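Local coordinates for protein chlorella virus DNA ligase-adenylate (Chlorella virus, PDB 1FVI) that probably seals nicks in duplex DNA as an ATP-dependent DNA ligase, working through a covalent enzyme-adenylate intermediate, at residues A[149-152]-A[153-157]; A[11-14]-A[15-18]; A[254-257]-A[258-262]; A[113-116]-A[117-121]. The protein carries 1 engineered substitution. All coordinates share one frame; numbering follows the deposited sequence.

Contact 1: residues A[149-152]-A[153-157]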
loop_
_atom_site.group_PDB
_atom_site.type_symbol
_atom_site.label_atom_id
_atom_site.label_comp_id
_atom_site.label_asym_id
_atom_site.label_seq_id
_atom_site.Cartn_x
_atom_site.Cartn_y
_atom_site.Cartn_z
ATOM N N GLN A 149 -4.005 9.744 10.505
ATOM C CA GLN A 149 -5.113 9.813 9.558
ATOM C C GLN A 149 -4.665 9.129 8.276
ATOM O O GLN A 149 -5.450 8.432 7.625
ATOM C CB GLN A 149 -5.510 11.260 9.267
ATOM C CG GLN A 149 -5.972 12.034 10.501
ATOM C CD GLN A 149 -6.384 13.474 10.200
ATOM O OE1 GLN A 149 -7.571 13.793 10.185
ATOM N NE2 GLN A 149 -5.406 14.349 9.983
ATOM N N TYR A 150 -3.382 9.298 7.946
ATOM C CA TYR A 150 -2.813 8.687 6.753
ATOM C C TYR A 150 -2.798 7.149 6.833
ATOM O O TYR A 150 -3.119 6.466 5.842
ATOM C CB TYR A 150 -1.407 9.245 6.488
ATOM C CG TYR A 150 -0.837 8.744 5.192
ATOM C CD1 TYR A 150 -1.402 9.134 3.972
ATOM C CD2 TYR A 150 0.220 7.830 5.173
ATOM C CE1 TYR A 150 -0.940 8.623 2.775
ATOM C CE2 TYR A 150 0.693 7.310 3.966
ATOM C CZ TYR A 150 0.099 7.709 2.778
ATOM O OH TYR A 150 0.474 7.164 1.585
ATOM N N GLU A 151 -2.457 6.608 8.013
ATOM C CA GLU A 151 -2.416 5.153 8.217
ATOM C C GLU A 151 -3.831 4.585 8.076
ATOM O O GLU A 151 -4.014 3.544 7.440
ATOM C CB GLU A 151 -1.823 4.761 9.591
ATOM C CG GLU A 151 -1.755 3.218 9.780
ATOM C CD GLU A 151 -0.896 2.723 10.947
ATOM O OE1 GLU A 151 -1.052 1.547 11.331
ATOM O OE2 GLU A 151 -0.049 3.475 11.467
ATOM N N ARG A 152 -4.808 5.252 8.701
ATOM C CA ARG A 152 -6.216 4.859 8.608
ATOM C C ARG A 152 -6.627 4.802 7.123
ATOM O O ARG A 152 -7.219 3.826 6.659
ATOM C CB ARG A 152 -7.086 5.895 9.323
ATOM C CG ARG A 152 -8.591 5.735 9.081
ATOM C CD ARG A 152 -9.338 7.061 9.218
ATOM N NE ARG A 152 -8.842 8.084 8.297
ATOM C CZ ARG A 152 -9.029 9.396 8.449
ATOM N NH1 ARG A 152 -9.712 9.867 9.481
ATOM N NH2 ARG A 152 -8.464 10.254 7.608
ATOM N N ASP A 153 -6.294 5.854 6.378
ATOM C CA ASP A 153 -6.623 5.932 4.952
ATOM C C ASP A 153 -6.010 4.787 4.185
ATOM O O ASP A 153 -6.676 4.073 3.437
ATOM C CB ASP A 153 -6.117 7.253 4.370
ATOM C CG ASP A 153 -6.999 8.425 4.744
ATOM O OD1 ASP A 153 -8.145 8.185 5.187
ATOM O OD2 ASP A 153 -6.557 9.589 4.592
ATOM N N VAL A 154 -4.710 4.638 4.382
ATOM C CA VAL A 154 -3.911 3.604 3.752
ATOM C C VAL A 154 -4.429 2.190 4.085
ATOM O O VAL A 154 -4.576 1.346 3.193
ATOM C CB VAL A 154 -2.402 3.884 4.090
ATOM C CG1 VAL A 154 -1.671 2.659 4.513
ATOM C CG2 VAL A 154 -1.750 4.589 2.912
ATOM N N LEU A 155 -4.771 1.961 5.348
ATOM C CA LEU A 155 -5.325 0.670 5.760
ATOM C C LEU A 155 -6.699 0.452 5.121
ATOM O O LEU A 155 -7.071 -0.670 4.779
ATOM C CB LEU A 155 -5.484 0.609 7.278
ATOM C CG LEU A 155 -4.162 0.497 8.006
ATOM C CD1 LEU A 155 -4.367 0.672 9.506
ATOM C CD2 LEU A 155 -3.569 -0.859 7.646
ATOM N N SER A 156 -7.444 1.535 4.954
ATOM C CA SER A 156 -8.781 1.425 4.385
ATOM C C SER A 156 -8.685 1.042 2.916
ATOM O O SER A 156 -9.616 0.446 2.371
ATOM C CB SER A 156 -9.576 2.725 4.570
ATOM O OG SER A 156 -9.211 3.700 3.612
ATOM N N LYS A 157 -7.545 1.343 2.291
ATOM C CA LYS A 157 -7.358 0.992 0.887
ATOM C C LYS A 157 -6.766 -0.413 0.737
ATOM O O LYS A 157 -6.569 -0.913 -0.378
ATOM C CB LYS A 157 -6.533 2.058 0.159
ATOM C CG LYS A 157 -7.266 3.384 0.020
ATOM C CD LYS A 157 -6.334 4.470 -0.494
ATOM C CE LYS A 157 -7.008 5.839 -0.539
ATOM N NZ LYS A 157 -7.348 6.366 0.814
#
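Tyr-150 sets its CG opposite its own backbone N (chi1 -174°), which swings the phenol forward along helix 144-156 until Val-154, one turn on, lies over one face of the ring. This is the classic i to i+4 pairing of an alpha helix, here in the nucleotidyltransferase part of the ligase, and it is a CH-pi contact: Val-154 CG2 sits 4.0 Å from the ring centroid, shifted toward the hydroxyl end, where it comes 3.6 Å from Tyr-150 CZ. The pair faces Pro-25, an AMP-binding residue, and Tyr-150 also rests on strand 139-141, so this side of the helix backs the nucleotide pocket.

A second pair one step round repeats the spacing. Glu-151 and Leu-155 run side by side in the same direction, with Glu-151 CG 3.7 Å from Leu-155 CD1, while the buried carboxylate reaches beyond them and takes the backbone N-H groups of Gln-188 and Phe-189, one on each oxygen.

On another side of the helix the neighbours Arg-152 and Asp-153 form a salt bridge. The arginine bends at its third torsion (chi3 58°), turning NE back to within 3.2 Å of Asp-153 OD1. NE donates a hydrogen bond to that oxygen from above the carboxylate plane, and NH2 adds a weak one. The helix then nears its end, where Ser-156 folds its hydroxyl back on the backbone: OG donates to Asp-153 O at 2.6 Å.

Contact 2: residues A[11-14]-A[15-18]; sequences LENI and EDVQ
Leu-11 and Val-17 meet nearly at right angles, methyl against methyl, with Leu-11 CD2 3.7 Å from Val-17 CG2. Between them residues 14-16 form a short 3-10 turn, introduced by an Asx turn, in the loop joining strands 9-10 and 21-25. The polar Asn-13 shapes the start of the bend through its side chain, while Leu-11 and Val-17 meet across it.

The Asx turn belongs to Asn-13, whose CG stands opposite its backbone N (chi1 172°), bringing the amide forward over the start of the turn. There OD1 accepts the N-H of Glu-15 at 2.8 Å, from well above the amide plane. The same amide crosses the Glu-15 side chain obliquely, and OD1 lies 3.3 Å from Glu-15 CB. Two i to i+3 backbone bonds follow, the short one from Asp-16 N to Asn-13 O (2.8 Å) and a longer one from Val-17 N to Ile-14 O (3.3 Å).

Asp-16 crosses Asn-13 at about a right angle, its CB placed 3.8 Å from Leu-11 CD2 and its carboxylate turned back toward the start of the segment. Ile-14 points elsewhere: with Val-17 it packs on Leu-147 of helix 144-156, tying the turn to that helix. A water completes the polar side, accepting the N-H of Glu-12 at 2.8 Å and donating to Asp-16 OD2 at 2.7 Å.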
loop_
_atom_site.group_PDB
_atom_site.type_symbol
_atom_site.label_atom_id
_atom_site.label_comp_id
_atom_site.label_asym_id
_atom_site.label_seq_id
_atom_site.Cartn_x
_atom_site.Cartn_y
_atom_site.Cartn_z
ATOM N N LEU A 11 9.710 2.198 12.881
ATOM C CA LEU A 11 9.300 3.340 13.693
ATOM C C LEU A 11 8.432 2.754 14.800
ATOM O O LEU A 11 7.378 2.191 14.521
ATOM C CB LEU A 11 8.489 4.332 12.848
ATOM C CG LEU A 11 7.917 5.645 13.411
ATOM C CD1 LEU A 11 6.671 5.392 14.245
ATOM C CD2 LEU A 11 8.974 6.416 14.193
ATOM N N GLU A 12 8.907 2.830 16.038
ATOM C CA GLU A 12 8.161 2.294 17.169
ATOM C C GLU A 12 7.422 3.421 17.875
ATOM O O GLU A 12 6.248 3.287 18.223
ATOM C CB GLU A 12 9.093 1.558 18.144
ATOM C CG GLU A 12 9.711 0.261 17.590
ATOM C CD GLU A 12 11.195 0.376 17.208
ATOM O OE1 GLU A 12 11.924 -0.628 17.395
ATOM O OE2 GLU A 12 11.633 1.448 16.715
ATOM N N ASN A 13 8.107 4.537 18.087
ATOM C CA ASN A 13 7.494 5.689 18.740
ATOM C C ASN A 13 7.184 6.745 17.672
ATOM O O ASN A 13 8.095 7.317 17.051
ATOM C CB ASN A 13 8.437 6.246 19.823
ATOM C CG ASN A 13 7.952 7.567 20.434
ATOM O OD1 ASN A 13 6.795 7.968 20.270
ATOM N ND2 ASN A 13 8.847 8.249 21.141
ATOM N N ILE A 14 5.893 6.976 17.444
ATOM C CA ILE A 14 5.456 7.957 16.459
ATOM C C ILE A 14 6.016 9.351 16.746
ATOM O O ILE A 14 6.177 10.161 15.831
ATOM C CB ILE A 14 3.905 8.017 16.340
ATOM C CG1 ILE A 14 3.522 8.698 15.031
ATOM C CG2 ILE A 14 3.284 8.789 17.516
ATOM C CD1 ILE A 14 2.037 8.730 14.783
ATOM N N GLU A 15 6.352 9.626 18.004
ATOM C CA GLU A 15 6.899 10.928 18.336
ATOM C C GLU A 15 8.347 11.080 17.841
ATOM O O GLU A 15 8.904 12.179 17.875
ATOM C CB GLU A 15 6.767 11.209 19.827
ATOM C CG GLU A 15 5.326 11.131 20.317
ATOM C CD GLU A 15 5.063 11.946 21.584
ATOM O OE1 GLU A 15 6.006 12.579 22.122
ATOM O OE2 GLU A 15 3.894 11.964 22.035
ATOM N N ASP A 16 8.914 9.989 17.314
ATOM C CA ASP A 16 10.279 9.998 16.778
ATOM C C ASP A 16 10.363 10.582 15.369
ATOM O O ASP A 16 11.445 10.974 14.928
ATOM C CB ASP A 16 10.867 8.578 16.726
ATOM C CG ASP A 16 11.455 8.116 18.063
ATOM O OD1 ASP A 16 11.913 8.959 18.866
ATOM O OD2 ASP A 16 11.489 6.890 18.295
ATOM N N VAL A 17 9.224 10.652 14.677
ATOM C CA VAL A 17 9.174 11.138 13.293
ATOM C C VAL A 17 9.551 12.595 13.132
ATOM O O VAL A 17 9.021 13.447 13.824
ATOM C CB VAL A 17 7.778 10.911 12.665
ATOM C CG1 VAL A 17 7.712 11.484 11.262
ATOM C CG2 VAL A 17 7.470 9.430 12.593
ATOM N N GLN A 18 10.520 12.863 12.259
ATOM C CA GLN A 18 10.945 14.230 11.967
ATOM C C GLN A 18 9.842 14.681 11.024
ATOM O O GLN A 18 9.753 14.222 9.877
ATOM C CB GLN A 18 12.321 14.199 11.323
ATOM C CG GLN A 18 13.378 13.606 12.258
ATOM C CD GLN A 18 13.497 14.376 13.579
ATOM O OE1 GLN A 18 13.578 13.779 14.653
ATOM N NE2 GLN A 18 13.499 15.708 13.500
HETATM O O HOH W 1 10.855 4.545 17.008
#

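Contact 3: residues A[254-257]-A[258-262]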
loop_
_atom_site.group_PDB
_atom_site.type_symbol
_atom_site.label_atom_id
_atom_site.label_comp_id
_atom_site.label_asym_id
_atom_site.label_seq_id
_atom_site.Cartn_x
_atom_site.Cartn_y
_atom_site.Cartn_z
ATOM N N GLN A 254 -17.701 -5.914 -1.068
ATOM C CA GLN A 254 -17.990 -6.192 0.326
ATOM C C GLN A 254 -19.266 -5.528 0.786
ATOM O O GLN A 254 -20.110 -6.186 1.412
ATOM C CB GLN A 254 -16.816 -5.770 1.205
ATOM C CG GLN A 254 -15.644 -6.707 1.061
ATOM C CD GLN A 254 -14.413 -6.215 1.751
ATOM O OE1 GLN A 254 -13.966 -5.088 1.531
ATOM N NE2 GLN A 254 -13.837 -7.063 2.580
ATOM N N ARG A 255 -19.405 -4.241 0.464
ATOM C CA ARG A 255 -20.595 -3.474 0.836
ATOM C C ARG A 255 -21.903 -4.088 0.311
ATOM O O ARG A 255 -22.927 -4.081 1.010
ATOM C CB ARG A 255 -20.465 -2.035 0.364
ATOM C CG ARG A 255 -19.284 -1.304 0.951
ATOM C CD ARG A 255 -19.372 0.183 0.624
ATOM N NE ARG A 255 -18.298 0.940 1.252
ATOM C CZ ARG A 255 -18.394 1.536 2.434
ATOM N NH1 ARG A 255 -19.523 1.469 3.114
ATOM N NH2 ARG A 255 -17.355 2.189 2.931
ATOM N N ARG A 256 -21.860 -4.613 -0.916
ATOM C CA ARG A 256 -23.022 -5.254 -1.526
ATOM C C ARG A 256 -23.296 -6.599 -0.848
ATOM O O ARG A 256 -24.416 -6.863 -0.416
ATOM C CB ARG A 256 -22.785 -5.441 -3.024
ATOM C CG ARG A 256 -23.866 -6.226 -3.763
ATOM C CD ARG A 256 -23.405 -7.649 -4.074
ATOM N NE ARG A 256 -22.195 -7.666 -4.896
ATOM C CZ ARG A 256 -22.178 -7.898 -6.206
ATOM N NH1 ARG A 256 -23.307 -8.138 -6.865
ATOM N NH2 ARG A 256 -21.026 -7.886 -6.860
ATOM N N ASP A 257 -22.262 -7.424 -0.695
ATOM C CA ASP A 257 -22.421 -8.730 -0.047
ATOM C C ASP A 257 -22.962 -8.622 1.374
ATOM O O ASP A 257 -23.930 -9.302 1.725
ATOM C CB ASP A 257 -21.106 -9.515 -0.063
ATOM C CG ASP A 257 -20.719 -9.958 -1.455
ATOM O OD1 ASP A 257 -21.580 -9.887 -2.358
ATOM O OD2 ASP A 257 -19.558 -10.378 -1.647
ATOM N N PHE A 258 -22.319 -7.781 2.185
ATOM C CA PHE A 258 -22.744 -7.542 3.561
ATOM C C PHE A 258 -24.234 -7.167 3.599
ATOM O O PHE A 258 -24.975 -7.731 4.399
ATOM C CB PHE A 258 -21.911 -6.420 4.204
ATOM C CG PHE A 258 -20.654 -6.897 4.887
ATOM C CD1 PHE A 258 -19.427 -6.294 4.618
ATOM C CD2 PHE A 258 -20.700 -7.916 5.840
ATOM C CE1 PHE A 258 -18.263 -6.690 5.293
ATOM C CE2 PHE A 258 -19.540 -8.321 6.523
ATOM C CZ PHE A 258 -18.320 -7.701 6.244
ATOM N N TRP A 259 -24.672 -6.282 2.689
ATOM C CA TRP A 259 -26.074 -5.830 2.621
ATOM C C TRP A 259 -27.098 -6.808 2.033
ATOM O O TRP A 259 -28.241 -6.842 2.475
ATOM C CB TRP A 259 -26.195 -4.512 1.864
ATOM C CG TRP A 259 -27.533 -3.836 2.071
ATOM C CD1 TRP A 259 -28.560 -3.736 1.171
ATOM C CD2 TRP A 259 -27.965 -3.135 3.247
ATOM N NE1 TRP A 259 -29.597 -3.010 1.710
ATOM C CE2 TRP A 259 -29.259 -2.631 2.983
ATOM C CE3 TRP A 259 -27.384 -2.885 4.497
ATOM C CZ2 TRP A 259 -29.980 -1.889 3.927
ATOM C CZ3 TRP A 259 -28.103 -2.146 5.436
ATOM C CH2 TRP A 259 -29.387 -1.658 5.143
ATOM N N GLN A 260 -26.712 -7.550 1.003
ATOM C CA GLN A 260 -27.615 -8.510 0.392
ATOM C C GLN A 260 -27.838 -9.697 1.331
ATOM O O GLN A 260 -28.932 -10.263 1.385
ATOM C CB GLN A 260 -27.065 -8.989 -0.951
ATOM C CG GLN A 260 -26.936 -7.894 -1.993
ATOM C CD GLN A 260 -28.248 -7.172 -2.255
ATOM O OE1 GLN A 260 -28.309 -5.936 -2.242
ATOM N NE2 GLN A 260 -29.306 -7.940 -2.509
ATOM N N ASN A 261 -26.804 -10.062 2.085
ATOM C CA ASN A 261 -26.905 -11.172 3.026
ATOM C C ASN A 261 -26.626 -10.746 4.459
ATOM O O ASN A 261 -26.072 -11.522 5.226
ATOM C CB ASN A 261 -25.936 -12.294 2.635
ATOM C CG ASN A 261 -26.410 -13.092 1.437
ATOM O OD1 ASN A 261 -26.071 -12.774 0.295
ATOM N ND2 ASN A 261 -27.198 -14.139 1.692
ATOM N N LYS A 262 -27.038 -9.537 4.833
ATOM C CA LYS A 262 -26.781 -9.036 6.186
ATOM C C LYS A 262 -27.241 -9.929 7.326
ATOM O O LYS A 262 -26.591 -10.031 8.366
ATOM C CB LYS A 262 -27.312 -7.610 6.363
ATOM C CG LYS A 262 -28.754 -7.382 6.038
ATOM C CD LYS A 262 -29.060 -5.906 6.190
ATOM C CE LYS A 262 -30.458 -5.568 5.706
ATOM N NZ LYS A 262 -30.657 -5.886 4.263
#
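Gln-254 O receives the N-H of Phe-258 at 2.8 Å in a nearly straight bond (170° at the hydrogen), and the phenylalanine ring settles beside the same oxygen, its CD1 3.3 Å away and oblique to it. Two residues on, Arg-256 O takes the N-H of Gln-260 at 2.8 Å, with Gln-260 CG pressed to 3.1 Å from it. The two side chains of that pair touch through their aliphatic parts, Arg-256 CG to Gln-260 CG at 3.9 Å, while their flat ends are turned 80° apart. Arg-256 NE also faces Asp-257 OD1, but out of the guanidinium plane, so charge alone links them.

All this lies on helix 252-260 of the OB-like domain, packed against strand 190-201 of its five-stranded sheet: Phe-258 and Trp-259 both rest on Met-199, and Phe-258 also meets the ring of Tyr-265 edge-to-face. Arg-255 ties the helix to neighbouring backbone, donating to the carbonyls of Met-232, Gly-233 and Gly-247. Past the helical turn, where Asn-261 leaves helical geometry, Lys-262 reaches back along the chain. Its NZ lies 3.8 Å above the centre of the Trp-259 ring and donates to Trp-259 O at 3.2 Å, in the carbonyl plane.

Contact 4: residues A[113-116]-A[117-121]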
loop_
_atom_site.group_PDB
_atom_site.type_symbol
_atom_site.label_atom_id
_atom_site.label_comp_id
_atom_site.label_asym_id
_atom_site.label_seq_id
_atom_site.Cartn_x
_atom_site.Cartn_y
_atom_site.Cartn_z
ATOM N N GLU A 113 10.772 13.463 -8.521
ATOM C CA GLU A 113 10.502 14.405 -9.599
ATOM C C GLU A 113 11.013 13.854 -10.929
ATOM O O GLU A 113 10.437 14.121 -11.980
ATOM C CB GLU A 113 11.157 15.743 -9.297
ATOM C CG GLU A 113 10.792 16.835 -10.276
ATOM C CD GLU A 113 9.316 17.164 -10.277
ATOM O OE1 GLU A 113 8.830 17.597 -11.344
ATOM O OE2 GLU A 113 8.648 17.005 -9.222
ATOM N N ASP A 114 12.109 13.100 -10.879
ATOM C CA ASP A 114 12.652 12.460 -12.076
ATOM C C ASP A 114 11.611 11.461 -12.619
ATOM O O ASP A 114 11.347 11.409 -13.827
ATOM C CB ASP A 114 13.941 11.689 -11.756
ATOM C CG ASP A 114 15.170 12.580 -11.676
ATOM O OD1 ASP A 114 15.138 13.745 -12.136
ATOM O OD2 ASP A 114 16.190 12.093 -11.155
ATOM N N MET A 115 11.049 10.654 -11.717
ATOM C CA MET A 115 10.030 9.661 -12.069
ATOM C C MET A 115 8.844 10.377 -12.681
ATOM O O MET A 115 8.336 9.966 -13.721
ATOM C CB MET A 115 9.575 8.880 -10.821
ATOM C CG MET A 115 8.264 8.074 -10.988
ATOM S SD MET A 115 7.814 7.007 -9.555
ATOM C CE MET A 115 7.422 8.244 -8.288
ATOM N N LYS A 116 8.425 11.470 -12.049
ATOM C CA LYS A 116 7.282 12.234 -12.533
ATOM C C LYS A 116 7.500 12.743 -13.949
ATOM O O LYS A 116 6.626 12.574 -14.818
ATOM C CB LYS A 116 6.971 13.402 -11.595
ATOM C CG LYS A 116 6.351 12.987 -10.281
ATOM C CD LYS A 116 6.059 14.190 -9.407
ATOM C CE LYS A 116 5.007 15.087 -10.044
ATOM N NZ LYS A 116 4.746 16.311 -9.238
ATOM N N ASN A 117 8.681 13.326 -14.176
ATOM C CA ASN A 117 9.040 13.865 -15.480
ATOM C C ASN A 117 9.165 12.787 -16.538
ATOM O O ASN A 117 8.712 12.974 -17.671
ATOM C CB ASN A 117 10.316 14.697 -15.409
ATOM C CG ASN A 117 10.076 16.066 -14.798
ATOM O OD1 ASN A 117 10.648 16.404 -13.759
ATOM N ND2 ASN A 117 9.217 16.859 -15.437
ATOM N N TYR A 118 9.722 11.640 -16.161
ATOM C CA TYR A 118 9.865 10.549 -17.112
ATOM C C TYR A 118 8.471 10.181 -17.611
ATOM O O TYR A 118 8.267 10.022 -18.816
ATOM C CB TYR A 118 10.551 9.340 -16.464
ATOM C CG TYR A 118 10.782 8.202 -17.416
ATOM C CD1 TYR A 118 11.975 8.100 -18.132
ATOM C CD2 TYR A 118 9.796 7.243 -17.636
ATOM C CE1 TYR A 118 12.178 7.075 -19.044
ATOM C CE2 TYR A 118 9.984 6.212 -18.543
ATOM C CZ TYR A 118 11.177 6.133 -19.245
ATOM O OH TYR A 118 11.372 5.109 -20.135
ATOM N N ILE A 119 7.509 10.109 -16.684
ATOM C CA ILE A 119 6.117 9.765 -17.012
ATOM C C ILE A 119 5.469 10.811 -17.928
ATOM O O ILE A 119 4.630 10.489 -18.764
ATOM C CB ILE A 119 5.276 9.563 -15.720
ATOM C CG1 ILE A 119 5.783 8.321 -14.984
ATOM C CG2 ILE A 119 3.770 9.419 -16.046
ATOM C CD1 ILE A 119 5.361 8.239 -13.535
ATOM N N THR A 120 5.864 12.065 -17.749
ATOM C CA THR A 120 5.370 13.168 -18.563
ATOM C C THR A 120 5.837 12.987 -20.005
ATOM O O THR A 120 5.128 13.343 -20.937
ATOM C CB THR A 120 5.907 14.507 -18.011
ATOM O OG1 THR A 120 5.075 14.943 -16.928
ATOM C CG2 THR A 120 5.958 15.564 -19.074
ATOM N N VAL A 121 7.046 12.452 -20.170
ATOM C CA VAL A 121 7.639 12.221 -21.490
ATOM C C VAL A 121 7.065 10.941 -22.102
ATOM O O VAL A 121 6.963 10.824 -23.324
ATOM C CB VAL A 121 9.207 12.038 -21.394
ATOM C CG1 VAL A 121 9.799 11.706 -22.752
ATOM C CG2 VAL A 121 9.872 13.268 -20.823
#
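Four successive i to i+4 bonds tie Glu-113 through Lys-116 to Asn-117 through Thr-120. The first, from Asn-117 N to Glu-113 O, is 2.9 Å long. The last, from Thr-120 N to Lys-116 O, measures 3.1 Å. They form the last turns of helix 108-121, the crossover helix of a beta-alpha-beta unit whose parallel strands are 92-99 and 131-135. As in many such units, one side of the helix is greasy and meets the sheet, and the other is polar.

The sheet side is carried by Met-115 and Ile-119, which lie side by side and point the same way, with Met-115 CG 3.9 Å from Ile-119 CD1. Ile-119 sends CG1 back beside its own N (chi1 -67°), so CD1 also reaches 3.4 Å from Met-115 O, alongside the preceding turn. Both residues press on Trp-96 of strand 92-99. Next to them Tyr-118 touches Tyr-99 of the same strand and stacks on His-122, while Asp-114 makes a salt bridge with Lys-106.

On the polar side, Glu-113 bends at its second torsion (chi2 63°), which folds its carboxylate over the following turn toward Asn-117; a long salt bridge, 4.0 Å, joins its OE2 to Lys-116 NZ. Farther along, Thr-120 turns its hydroxyl toward the preceding turn, OG1 lying 3.5 Å from Lys-116 O.

Contacts 1, 2 and 4 lie in the adenylate-binding part of the ligase, at similar distances from the nucleotide: the side chain of Tyr-150 in contact 1 is about 8 Å from the bound AMP, that of Met-115 in contact 4 about 10 Å, and that of Leu-11 in contact 2 about 11 Å. Contacts 1 and 2, with centres 17 Å apart, share a helix and a partner: residues 11-18 pack on the earlier part of helix 144-156, and Gln-188 bonds to both Glu-151 and Glu-12. Contact 3 belongs to the OB-like domain, its centre 22 Å from that of contact 1 and 41 Å from that of contact 4; Ser-156 of contact 1 touches Val-287 in that domain.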